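Local coordinates for separin (Saccharomyces cerevisiae, PDB 5U1T), which cleaves the cohesin subunit MCD1/SCC1 as a caspase-like cysteine protease at anaphase onset, and is held inactive by securin for most of the cell cycle, at residues Ala702-Phe707 against Lys748-Ala753; Ile757-Asp762 against Ile800-Arg805; Gln668-Met673 against Ser688-Val693; Leu738-Phe743 against Leu786-Ser791; Lys709-Pro712 against Glu717-Asp720. One frame throughout, in Å; residues are numbered along the deposited sequence.

Contact 1: Ala702-Phe707 against Lys748-Ala753; sequences AFQIYF and KLNIKA
Phe703 and Leu749 meet through one methyl group. CD1 of Leu749 lies 3.5 Å from CG of Phe703 and 3.6 Å from its CB, so it comes in at the root of the ring, from an oblique direction. The ring is placed by the first torsion of Phe703, which sets CG opposite the backbone N (chi1 176°). One turn further on, CD2 of Phe707 stands 3.7 Å above the plane of the Phe703 ring, over its centre, and Trp696 meets the same ring edge-to-face. This cluster packs the early part of helix 700-714 against the C-terminal end of helix 729-752; both are members of the run of helices that builds the helical domain, and the loop residue Val693 also touches Leu749. Beside the apolar pair, Gln704 stretches out, extended beyond CG, until its NE2 is 4.0 Å from OD1 of Asn750. That separation is too long for a hydrogen bond, and the amide planes are turned 54° apart where the two side chains cross at about a right angle. The Asn750 amide has other partners: OD1 takes a hydrogen bond from Asn755 ND2, while ND2 makes a weak one to Asp762 OD2 on helix 756-775.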
# COMPACT_ATOMS: atom_id res chain seq x y z
N ALA A 702 -1.48 11.61 20.88
CA ALA A 702 -2.80 11.05 20.71
C ALA A 702 -2.79 9.90 19.73
O ALA A 702 -3.46 8.91 19.92
CB ALA A 702 -3.75 12.12 20.24
N PHE A 703 -2.02 10.05 18.68
CA PHE A 703 -1.93 9.04 17.68
C PHE A 703 -1.38 7.79 18.29
O PHE A 703 -1.96 6.74 18.16
CB PHE A 703 -0.98 9.55 16.61
CG PHE A 703 -0.70 8.58 15.53
CD1 PHE A 703 0.25 7.61 15.68
CD2 PHE A 703 -1.36 8.66 14.34
CE1 PHE A 703 0.51 6.73 14.68
CE2 PHE A 703 -1.10 7.77 13.34
CZ PHE A 703 -0.16 6.81 13.51
N GLN A 704 -0.27 7.89 18.99
CA GLN A 704 0.35 6.73 19.60
C GLN A 704 -0.56 6.08 20.62
O GLN A 704 -0.57 4.86 20.75
CB GLN A 704 1.68 7.10 20.25
CG GLN A 704 2.84 7.28 19.28
CD GLN A 704 4.04 7.96 19.94
OE1 GLN A 704 4.13 8.01 21.17
NE2 GLN A 704 4.96 8.49 19.13
N ILE A 705 -1.33 6.88 21.35
CA ILE A 705 -2.24 6.29 22.32
C ILE A 705 -3.27 5.44 21.60
O ILE A 705 -3.54 4.31 21.99
CB ILE A 705 -2.97 7.33 23.16
CG1 ILE A 705 -1.97 8.25 23.88
CG2 ILE A 705 -3.89 6.63 24.15
CD1 ILE A 705 -1.21 7.61 25.03
N TYR A 706 -3.81 5.98 20.52
CA TYR A 706 -4.88 5.31 19.81
C TYR A 706 -4.45 3.98 19.19
O TYR A 706 -5.07 2.93 19.46
CB TYR A 706 -5.45 6.19 18.72
CG TYR A 706 -6.64 5.52 18.12
CD1 TYR A 706 -7.77 5.27 18.89
CD2 TYR A 706 -6.62 5.05 16.81
CE1 TYR A 706 -8.85 4.63 18.38
CE2 TYR A 706 -7.71 4.40 16.28
CZ TYR A 706 -8.83 4.20 17.07
OH TYR A 706 -9.93 3.54 16.56
N PHE A 707 -3.42 4.02 18.35
CA PHE A 707 -2.96 2.82 17.65
C PHE A 707 -2.06 1.93 18.51
O PHE A 707 -1.90 0.74 18.21
CB PHE A 707 -2.24 3.22 16.38
CG PHE A 707 -3.13 3.82 15.36
CD1 PHE A 707 -3.97 3.02 14.59
CD2 PHE A 707 -3.16 5.19 15.17
CE1 PHE A 707 -4.80 3.57 13.66
CE2 PHE A 707 -3.98 5.75 14.24
CZ PHE A 707 -4.81 4.93 13.47
N LYS A 748 6.03 9.73 9.64
CA LYS A 748 5.68 11.07 9.21
C LYS A 748 5.39 11.98 10.41
O LYS A 748 5.85 13.12 10.47
CB LYS A 748 4.47 11.02 8.28
CG LYS A 748 4.34 12.17 7.29
CD LYS A 748 3.03 12.08 6.49
CE LYS A 748 2.95 13.14 5.40
NZ LYS A 748 3.81 12.78 4.24
N LEU A 749 4.66 11.47 11.40
CA LEU A 749 4.35 12.26 12.58
C LEU A 749 5.59 12.59 13.39
O LEU A 749 5.81 13.76 13.75
CB LEU A 749 3.35 11.54 13.48
CG LEU A 749 1.89 11.84 13.19
CD1 LEU A 749 1.07 11.29 14.29
CD2 LEU A 749 1.65 13.33 13.06
N ASN A 750 6.37 11.56 13.70
CA ASN A 750 7.61 11.71 14.45
C ASN A 750 8.55 12.73 13.83
O ASN A 750 9.08 13.61 14.51
CB ASN A 750 8.31 10.36 14.56
CG ASN A 750 7.97 9.63 15.84
OD1 ASN A 750 7.84 10.23 16.90
ND2 ASN A 750 7.83 8.31 15.74
N ILE A 751 8.74 12.62 12.52
CA ILE A 751 9.68 13.49 11.82
C ILE A 751 9.15 14.92 11.70
O ILE A 751 9.92 15.88 11.78
CB ILE A 751 10.05 12.94 10.42
CG1 ILE A 751 11.32 13.61 9.92
CG2 ILE A 751 8.91 13.11 9.42
CD1 ILE A 751 12.54 13.22 10.73
N LYS A 752 7.84 15.07 11.53
CA LYS A 752 7.25 16.41 11.51
C LYS A 752 7.38 17.02 12.91
O LYS A 752 7.31 18.24 13.07
CB LYS A 752 5.77 16.37 11.02
CG LYS A 752 5.63 16.17 9.47
CD LYS A 752 4.19 16.32 8.93
CE LYS A 752 4.16 16.39 7.39
NZ LYS A 752 2.78 16.45 6.82
N ALA A 753 7.62 16.18 13.91
CA ALA A 753 7.78 16.64 15.29
C ALA A 753 9.23 16.59 15.77
O ALA A 753 9.48 16.46 16.97
CB ALA A 753 6.90 15.80 16.21

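Contact 2: Ile757-Asp762 against Ile800-Arg805; sequences ISAVID and IKIHIR
Ala759 is the first residue of 757-762 to touch the partner helix: its CB, directed at that helix, lies 3.8 Å from CD1 of Ile802. The same Ile802 methyl is 3.7 Å from the carbonyl O of Ala759, so it rests against both the side chain and the backbone of one residue. Next comes Val760, whose CG2 packs 3.6 Å from CG2 of Ile802. Its CG1 is the branch opposite the backbone N (chi1 168°), which leaves CG2 beside the N and on the line of approach; the imidazole of His803 crosses this valine at about a right angle. The nearest alpha carbons, CA of Val760 and CA of Ile802, are 7.1 Å apart. Helices 756-775 and 782-805 follow each other in the chain, and their segments run antiparallel at 158°, with axes 10.3 Å apart: an antiparallel helical hairpin. Further along the first segment, Asp762 turns to Ser746 OG, a hydrogen bond that ties the hairpin to helix 729-752, and Ile751 of that helix reaches Ile802. An acidic side chain of a second protein chain packs on Val760 and His803. Between the two segments themselves the closest side-chain approaches are methyl to methyl, with a carbonyl oxygen and an imidazole beside them and without a bridging hydrogen bond, so their fit probably rests on shape and the burial of apolar surface.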
# COMPACT_ATOMS: atom_id res chain seq x y z
N ILE A 757 15.31 10.10 14.82
CA ILE A 757 15.73 8.72 15.07
C ILE A 757 14.57 7.74 15.03
O ILE A 757 14.55 6.81 14.22
CB ILE A 757 16.43 8.56 16.43
CG1 ILE A 757 17.63 9.50 16.53
CG2 ILE A 757 16.83 7.09 16.65
CD1 ILE A 757 18.62 9.32 15.41
N SER A 758 13.60 7.95 15.90
CA SER A 758 12.48 7.04 15.99
C SER A 758 11.68 7.03 14.67
O SER A 758 11.16 6.00 14.27
CB SER A 758 11.60 7.39 17.20
OG SER A 758 10.93 8.62 17.00
N ALA A 759 11.63 8.15 13.96
CA ALA A 759 11.01 8.14 12.63
C ALA A 759 11.76 7.21 11.67
O ALA A 759 11.15 6.52 10.86
CB ALA A 759 10.94 9.53 12.04
N VAL A 760 13.09 7.20 11.77
CA VAL A 760 13.89 6.30 10.95
C VAL A 760 13.57 4.85 11.31
O VAL A 760 13.41 4.02 10.43
CB VAL A 760 15.42 6.54 11.11
CG1 VAL A 760 16.21 5.41 10.48
CG2 VAL A 760 15.80 7.85 10.49
N ILE A 761 13.46 4.57 12.61
CA ILE A 761 13.18 3.22 13.07
C ILE A 761 11.82 2.73 12.60
O ILE A 761 11.71 1.61 12.10
CB ILE A 761 13.26 3.13 14.59
CG1 ILE A 761 14.68 3.47 15.04
CG2 ILE A 761 12.84 1.75 15.07
CD1 ILE A 761 14.90 3.37 16.53
N ASP A 762 10.80 3.58 12.74
CA ASP A 762 9.45 3.26 12.28
C ASP A 762 9.47 2.83 10.82
O ASP A 762 9.09 1.70 10.50
CB ASP A 762 8.53 4.46 12.46
CG ASP A 762 8.11 4.66 13.90
OD1 ASP A 762 8.41 3.78 14.75
OD2 ASP A 762 7.47 5.69 14.19
N ILE A 800 14.04 8.71 2.55
CA ILE A 800 14.84 9.69 1.83
C ILE A 800 14.58 11.10 2.37
O ILE A 800 15.51 11.83 2.66
CB ILE A 800 14.58 9.63 0.32
CG1 ILE A 800 14.98 8.24 -0.21
CG2 ILE A 800 15.33 10.73 -0.39
CD1 ILE A 800 14.81 8.02 -1.72
N LYS A 801 13.31 11.48 2.53
CA LYS A 801 12.98 12.76 3.11
C LYS A 801 13.61 12.91 4.50
O LYS A 801 14.10 13.98 4.84
CB LYS A 801 11.46 12.94 3.18
CG LYS A 801 10.78 13.43 1.90
CD LYS A 801 9.26 13.38 2.08
CE LYS A 801 8.51 14.48 1.30
NZ LYS A 801 7.06 14.63 1.73
N ILE A 802 13.63 11.85 5.30
CA ILE A 802 14.14 11.98 6.67
C ILE A 802 15.65 12.24 6.64
O ILE A 802 16.17 13.02 7.45
CB ILE A 802 13.85 10.73 7.54
CG1 ILE A 802 12.35 10.52 7.75
CG2 ILE A 802 14.50 10.86 8.90
CD1 ILE A 802 12.02 9.21 8.45
N HIS A 803 16.33 11.63 5.69
CA HIS A 803 17.76 11.76 5.56
C HIS A 803 18.18 13.05 4.83
O HIS A 803 19.32 13.51 4.97
CB HIS A 803 18.33 10.52 4.88
CG HIS A 803 18.28 9.29 5.74
ND1 HIS A 803 19.35 8.87 6.50
CD2 HIS A 803 17.28 8.41 5.99
CE1 HIS A 803 19.02 7.77 7.16
NE2 HIS A 803 17.77 7.48 6.87
N ILE A 804 17.27 13.63 4.05
CA ILE A 804 17.49 14.96 3.47
C ILE A 804 17.42 15.98 4.58
O ILE A 804 18.29 16.84 4.69
CB ILE A 804 16.47 15.31 2.39
CG1 ILE A 804 16.76 14.53 1.13
CG2 ILE A 804 16.48 16.79 2.08
CD1 ILE A 804 15.58 14.40 0.21
N ARG A 805 16.41 15.85 5.43
CA ARG A 805 16.27 16.74 6.57
C ARG A 805 17.53 16.82 7.42
O ARG A 805 17.89 17.89 7.89
CB ARG A 805 15.09 16.30 7.43
CG ARG A 805 15.08 16.99 8.76
CD ARG A 805 13.97 16.53 9.62
NE ARG A 805 12.88 17.50 9.65
CZ ARG A 805 12.57 18.23 10.72
NH1 ARG A 805 11.55 19.08 10.65
NH2 ARG A 805 13.28 18.10 11.85

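Contact 3: Gln668-Met673 against Ser688-Val693; sequences QLQKTM and SSLINV
Gln670 and Leu690 form a loose, partly buried packing contact where helix 659-672 nears its C-terminal end and the chain has just left helix 680-689. These helices are consecutive in the helical domain, and even the nearest backbone pair, CA of Gln670 and CA of Leu690, is 9.0 Å apart, so the side chains must span the interval. Gln670 does so with a chain extended beyond CG: its OE1 comes 3.9 Å from CD1 of Leu690, and its CG lies 4.2 Å from that same methyl. The two side chains cross at a slant. Leu690 offers this methyl from a CG that sits opposite its carbonyl carbon (chi1 -70°), and Tyr706 of helix 700-714 also touches the leucine. A second, more distant approach brings Leu669 CD1 to 4.4 Å from Ser689 OG; that hydroxyl is hydrogen-bonded to His686 O in its own helix. On the first segment, Thr672 likewise satisfies itself locally. Its OG1 donates to Gln668 O at 3.0 Å, approaching from 48° out of the carbonyl plane, and its backbone N donates to the same oxygen, which therefore serves two donors. With amide and hydroxyl oxygens facing only leucine methyls across the interface, the contact supplies van der Waals packing and little directional pairing, so Leu690 probably does little to fix which way the Gln670 amide is turned.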
# COMPACT_ATOMS: atom_id res chain seq x y z
N GLN A 668 -17.69 10.88 13.15
CA GLN A 668 -18.94 10.16 12.96
C GLN A 668 -18.64 8.66 13.00
O GLN A 668 -19.15 7.94 13.86
CB GLN A 668 -19.63 10.55 11.65
CG GLN A 668 -20.26 11.94 11.67
CD GLN A 668 -21.38 12.09 12.71
OE1 GLN A 668 -22.31 11.29 12.76
NE2 GLN A 668 -21.28 13.14 13.54
N LEU A 669 -17.78 8.22 12.08
CA LEU A 669 -17.36 6.83 11.99
C LEU A 669 -16.98 6.22 13.35
O LEU A 669 -17.44 5.13 13.70
CB LEU A 669 -16.17 6.70 11.03
CG LEU A 669 -16.44 6.88 9.53
CD1 LEU A 669 -15.19 6.55 8.70
CD2 LEU A 669 -17.63 6.05 9.07
N GLN A 670 -16.15 6.94 14.12
CA GLN A 670 -15.67 6.45 15.42
C GLN A 670 -16.82 6.10 16.37
O GLN A 670 -16.80 5.05 17.01
CB GLN A 670 -14.75 7.49 16.08
CG GLN A 670 -13.30 7.06 16.18
CD GLN A 670 -12.36 8.22 16.45
OE1 GLN A 670 -11.19 8.19 16.06
NE2 GLN A 670 -12.86 9.26 17.13
N LYS A 671 -17.82 6.97 16.44
CA LYS A 671 -18.92 6.73 17.36
C LYS A 671 -19.91 5.72 16.80
O LYS A 671 -20.39 4.84 17.52
CB LYS A 671 -19.65 8.04 17.70
CG LYS A 671 -18.73 9.22 18.10
CD LYS A 671 -17.54 8.79 18.96
CE LYS A 671 -16.77 10.00 19.49
NZ LYS A 671 -17.59 10.71 20.52
N THR A 672 -20.19 5.82 15.50
CA THR A 672 -21.28 5.07 14.88
C THR A 672 -21.04 3.57 14.65
O THR A 672 -21.91 2.87 14.12
CB THR A 672 -21.65 5.69 13.51
OG1 THR A 672 -20.54 5.58 12.62
CG2 THR A 672 -22.03 7.16 13.67
N MET A 673 -19.87 3.06 15.06
CA MET A 673 -19.55 1.64 14.85
C MET A 673 -18.69 1.05 15.96
O MET A 673 -17.64 1.60 16.27
CB MET A 673 -18.85 1.44 13.51
CG MET A 673 -18.21 0.05 13.32
SD MET A 673 -16.41 0.07 13.57
CE MET A 673 -15.91 -1.21 12.40
N SER A 688 -7.93 1.31 9.02
CA SER A 688 -7.04 1.76 7.97
C SER A 688 -7.31 3.22 7.60
O SER A 688 -6.38 3.97 7.31
CB SER A 688 -7.18 0.86 6.74
OG SER A 688 -6.02 0.93 5.93
N SER A 689 -8.57 3.63 7.63
CA SER A 689 -8.94 4.96 7.19
C SER A 689 -8.54 6.03 8.20
O SER A 689 -8.37 7.20 7.85
CB SER A 689 -10.44 5.05 6.94
OG SER A 689 -11.16 4.85 8.14
N LEU A 690 -8.39 5.63 9.46
CA LEU A 690 -8.12 6.58 10.52
C LEU A 690 -6.64 6.85 10.71
O LEU A 690 -6.25 7.48 11.67
CB LEU A 690 -8.70 6.07 11.83
CG LEU A 690 -10.22 6.08 11.88
CD1 LEU A 690 -10.74 5.61 13.23
CD2 LEU A 690 -10.74 7.49 11.55
N ILE A 691 -5.81 6.40 9.79
CA ILE A 691 -4.38 6.43 10.04
C ILE A 691 -3.73 7.78 9.67
O ILE A 691 -2.90 8.27 10.42
CB ILE A 691 -3.69 5.26 9.32
CG1 ILE A 691 -4.03 3.96 10.04
CG2 ILE A 691 -2.19 5.45 9.25
CD1 ILE A 691 -3.47 2.72 9.38
N ASN A 692 -4.15 8.38 8.55
CA ASN A 692 -3.65 9.68 8.05
C ASN A 692 -3.26 10.78 9.07
O ASN A 692 -4.02 11.06 9.99
CB ASN A 692 -4.72 10.24 7.12
CG ASN A 692 -4.17 11.23 6.13
OD1 ASN A 692 -3.67 12.29 6.51
ND2 ASN A 692 -4.29 10.92 4.85
N VAL A 693 -2.08 11.40 8.89
CA VAL A 693 -1.58 12.41 9.84
C VAL A 693 -2.52 13.61 9.95
O VAL A 693 -2.78 14.11 11.04
CB VAL A 693 -0.16 12.96 9.48
CG1 VAL A 693 0.92 11.95 9.84
CG2 VAL A 693 -0.06 13.39 8.02

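Contact 4: Leu738-Phe743 against Leu786-Ser791; sequences LNIKIF and LALLKS
Ile740 supplies the whole of the close approach from helix 729-752, meeting Leu788 and Ser791 of helix 782-805. The apolar part is thin: CD1 of Ile740 and CD1 of Leu788 are 4.3 Å apart. The isoleucine chain is extended (chi2 177°), which carries CD1 out toward that leucine. Both residues also touch helix 756-775, Ile740 through Leu769 and Leu788 through Leu773 and Leu774, so the helix that lies between the two in sequence completes the apolar layer. The two segments themselves have broadly the same N-to-C direction, as expected when each is paired with an intervening helix of opposite sense, an up-down-up arrangement within the helical domain. An apolar side chain of a second protein chain packs on Leu788 as well.

The second kind of contact sets a methyl against a hydroxyl. CG2 of Ile740, the branch opposite its backbone N, lies 3.7 Å from OG and 3.8 Å from CB of Ser791, whose small side chain points at the other helix.

Polar interactions are found beside this pair. Asn744 ND2, one turn beyond Ile740, donates to the carbonyl O of Ser791 and so links the same two helices, while Lys741, extended along its whole length, leads away to a salt bridge with Glu651 OE1 and a hydrogen bond to Ser688 O, tying helix 729-752 to other helices. The division is chemical: the few atoms that meet are mostly aliphatic carbon, with the small serine leaving room for the isoleucine branch, and the directional bond between these helices comes from the neighbouring Asn744 amide.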
# COMPACT_ATOMS: atom_id res chain seq x y z
N LEU A 738 -2.07 -3.29 7.36
CA LEU A 738 -2.55 -2.29 8.31
C LEU A 738 -1.40 -1.77 9.15
O LEU A 738 -1.23 -0.56 9.35
CB LEU A 738 -3.65 -2.85 9.22
CG LEU A 738 -4.12 -1.89 10.30
CD1 LEU A 738 -5.03 -0.83 9.71
CD2 LEU A 738 -4.79 -2.62 11.44
N ASN A 739 -0.60 -2.71 9.65
CA ASN A 739 0.49 -2.38 10.55
C ASN A 739 1.62 -1.69 9.79
O ASN A 739 2.35 -0.90 10.36
CB ASN A 739 0.99 -3.63 11.27
CG ASN A 739 0.05 -4.08 12.39
OD1 ASN A 739 -0.96 -4.75 12.14
ND2 ASN A 739 0.38 -3.73 13.63
N ILE A 740 1.75 -1.99 8.51
CA ILE A 740 2.71 -1.31 7.67
C ILE A 740 2.31 0.16 7.56
O ILE A 740 3.14 1.06 7.73
CB ILE A 740 2.79 -1.96 6.28
CG1 ILE A 740 3.54 -3.29 6.37
CG2 ILE A 740 3.43 -1.00 5.28
CD1 ILE A 740 3.63 -4.09 5.07
N LYS A 741 1.03 0.38 7.30
CA LYS A 741 0.50 1.73 7.16
C LYS A 741 0.61 2.51 8.47
O LYS A 741 0.83 3.71 8.45
CB LYS A 741 -0.96 1.67 6.70
CG LYS A 741 -1.47 2.91 6.02
CD LYS A 741 -2.95 2.81 5.80
CE LYS A 741 -3.51 4.09 5.25
NZ LYS A 741 -4.99 4.06 5.26
N ILE A 742 0.45 1.84 9.61
CA ILE A 742 0.55 2.53 10.89
C ILE A 742 1.97 3.04 11.08
O ILE A 742 2.17 4.22 11.36
CB ILE A 742 0.17 1.63 12.06
CG1 ILE A 742 -1.34 1.36 12.07
CG2 ILE A 742 0.55 2.29 13.36
CD1 ILE A 742 -1.78 0.37 13.13
N PHE A 743 2.96 2.17 10.88
CA PHE A 743 4.37 2.55 11.01
C PHE A 743 4.84 3.59 9.99
O PHE A 743 5.73 4.38 10.29
CB PHE A 743 5.27 1.31 10.91
CG PHE A 743 5.25 0.45 12.14
CD1 PHE A 743 5.42 1.02 13.39
CD2 PHE A 743 5.05 -0.91 12.05
CE1 PHE A 743 5.39 0.24 14.55
CE2 PHE A 743 5.01 -1.70 13.20
CZ PHE A 743 5.18 -1.12 14.45
N LEU A 786 -1.82 -3.45 -4.71
CA LEU A 786 -1.84 -2.02 -4.89
C LEU A 786 -1.59 -1.35 -3.55
O LEU A 786 -0.90 -0.35 -3.48
CB LEU A 786 -3.17 -1.55 -5.49
CG LEU A 786 -3.56 -2.11 -6.86
CD1 LEU A 786 -4.95 -1.65 -7.26
CD2 LEU A 786 -2.53 -1.76 -7.94
N ALA A 787 -2.16 -1.92 -2.49
CA ALA A 787 -1.98 -1.38 -1.14
C ALA A 787 -0.50 -1.32 -0.81
O ALA A 787 0.01 -0.30 -0.36
CB ALA A 787 -2.70 -2.23 -0.12
N LEU A 788 0.18 -2.43 -1.08
CA LEU A 788 1.59 -2.63 -0.81
C LEU A 788 2.48 -1.76 -1.70
O LEU A 788 3.57 -1.39 -1.31
CB LEU A 788 1.94 -4.10 -1.01
CG LEU A 788 3.36 -4.49 -0.67
CD1 LEU A 788 3.64 -4.12 0.77
CD2 LEU A 788 3.51 -5.97 -0.89
N LEU A 789 2.01 -1.47 -2.91
CA LEU A 789 2.72 -0.58 -3.80
C LEU A 789 2.72 0.83 -3.23
O LEU A 789 3.76 1.48 -3.15
CB LEU A 789 2.10 -0.60 -5.19
CG LEU A 789 2.59 -1.76 -6.05
CD1 LEU A 789 1.89 -1.77 -7.40
CD2 LEU A 789 4.10 -1.67 -6.23
N LYS A 790 1.55 1.29 -2.83
CA LYS A 790 1.39 2.61 -2.25
C LYS A 790 2.25 2.71 -0.99
O LYS A 790 2.96 3.69 -0.77
CB LYS A 790 -0.09 2.90 -1.95
CG LYS A 790 -0.85 3.53 -3.12
CD LYS A 790 -0.26 4.93 -3.51
CE LYS A 790 -1.09 5.69 -4.61
NZ LYS A 790 -0.48 7.02 -5.01
N SER A 791 2.22 1.67 -0.17
CA SER A 791 2.93 1.67 1.09
C SER A 791 4.45 1.60 0.95
O SER A 791 5.18 2.20 1.74
CB SER A 791 2.46 0.51 1.96
OG SER A 791 1.45 0.94 2.84

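Contact 5: Lys709-Pro712 against Glu717-Asp720; sequences KTLP and ELFD
The Phe719 ring carries Pro712 on one face and has Leu711 at its edge. Within the helical domain, a proline-kinked helix end is followed here by a 3-10 turn that brings the chain back: helix 700-714 is kinked at Pro712, whose nitrogen has no hydrogen to give to the preceding turn, and CA of Phe719 returns to 6.8 Å from CA of Pro712. CG of Pro712 stands 3.6 Å above the ring plane, displaced toward the rim; measured to the centroid it is 3.9 Å away and 20° off the normal, a CH-pi contact. CG of Leu711 lies in the ring plane, 3.7 Å from CZ of Phe719. The ring is aimed by a CG set opposite its own carbonyl carbon (chi1 -53°), and it also touches Asn739 and Ile742 of helix 729-752. A serine in place of Phe719 would remove the ring, and Pro712 CG and Leu711 CG would probably be left facing a gap beside helix 729-752. A second pair lies next to the ring, where Leu711 and Leu718 cross at about a right angle and both reach Ala687 of helix 680-689; their CD1 methyls, Leu711 CD1 and Leu718 CD1, are 3.8 Å apart.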
# COMPACT_ATOMS: atom_id res chain seq x y z
N LYS A 709 -2.27 1.83 22.13
CA LYS A 709 -2.93 1.32 23.32
C LYS A 709 -4.42 1.01 23.09
O LYS A 709 -4.84 -0.16 23.14
CB LYS A 709 -2.77 2.30 24.49
CG LYS A 709 -1.32 2.43 25.00
CD LYS A 709 -1.30 2.79 26.48
CE LYS A 709 -0.01 2.35 27.20
NZ LYS A 709 1.15 3.25 26.94
N THR A 710 -5.21 2.05 22.81
CA THR A 710 -6.66 1.91 22.63
C THR A 710 -7.08 0.83 21.62
O THR A 710 -7.77 -0.15 21.96
CB THR A 710 -7.27 3.26 22.18
OG1 THR A 710 -6.77 4.30 23.03
CG2 THR A 710 -8.79 3.21 22.25
N LEU A 711 -6.66 1.00 20.37
CA LEU A 711 -7.00 0.07 19.30
C LEU A 711 -6.54 -1.39 19.55
O LEU A 711 -7.31 -2.32 19.30
CB LEU A 711 -6.44 0.59 17.97
CG LEU A 711 -7.01 -0.04 16.71
CD1 LEU A 711 -8.50 -0.28 16.91
CD2 LEU A 711 -6.77 0.87 15.52
N PRO A 712 -5.30 -1.61 20.03
CA PRO A 712 -4.95 -3.00 20.36
C PRO A 712 -5.75 -3.59 21.52
O PRO A 712 -5.84 -4.82 21.61
CB PRO A 712 -3.47 -2.89 20.75
CG PRO A 712 -2.98 -1.67 20.10
CD PRO A 712 -4.13 -0.72 20.13
N GLU A 717 -6.55 -8.75 17.20
CA GLU A 717 -6.22 -9.46 15.98
C GLU A 717 -5.88 -8.49 14.85
O GLU A 717 -5.44 -8.91 13.78
CB GLU A 717 -7.37 -10.40 15.57
CG GLU A 717 -8.72 -9.72 15.39
CD GLU A 717 -9.56 -9.65 16.68
OE1 GLU A 717 -9.03 -9.26 17.74
OE2 GLU A 717 -10.77 -9.98 16.63
N LEU A 718 -6.07 -7.19 15.09
CA LEU A 718 -5.64 -6.18 14.13
C LEU A 718 -4.13 -6.10 14.14
O LEU A 718 -3.51 -5.51 13.26
CB LEU A 718 -6.23 -4.81 14.45
CG LEU A 718 -7.72 -4.57 14.21
CD1 LEU A 718 -8.06 -3.12 14.45
CD2 LEU A 718 -8.10 -5.00 12.81
N PHE A 719 -3.54 -6.70 15.17
CA PHE A 719 -2.11 -6.60 15.40
C PHE A 719 -1.48 -7.97 15.55
O PHE A 719 -0.44 -8.11 16.20
CB PHE A 719 -1.85 -5.75 16.64
CG PHE A 719 -2.53 -4.41 16.60
CD1 PHE A 719 -3.83 -4.25 17.07
CD2 PHE A 719 -1.87 -3.30 16.09
CE1 PHE A 719 -4.46 -3.02 17.02
CE2 PHE A 719 -2.50 -2.07 16.05
CZ PHE A 719 -3.79 -1.93 16.51
N ASP A 720 -2.11 -8.98 14.96
CA ASP A 720 -1.57 -10.33 15.01
C ASP A 720 -0.76 -10.62 13.76
O ASP A 720 -1.17 -11.39 12.90
CB ASP A 720 -2.67 -11.36 15.16
CG ASP A 720 -2.14 -12.74 15.42
OD1 ASP A 720 -0.95 -12.86 15.82
OD2 ASP A 720 -2.90 -13.71 15.22

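All five contacts join neighbouring parts of one helical array. Contacts 1 and 4 share helix 729-752, contacts 1 and 5 helix 700-714, and contacts 2 and 4 helix 782-805. Contacts 1, 2 and 4 are mainly buried, the centre of contact 4 lying about 4 Å from the centre of the chain; contacts 3 and 5 are partly buried. Contact 2 is mainly aliphatic, with a histidine ring beside it, whereas contact 1 adds one aromatic ring and, at its more exposed side, two amides too far apart to bond. Contact 4 sets a methyl against a hydroxyl, contact 3 one against an amide, and contact 5 alone has a CH-pi contact. A second protein chain reaches contacts 2 and 4.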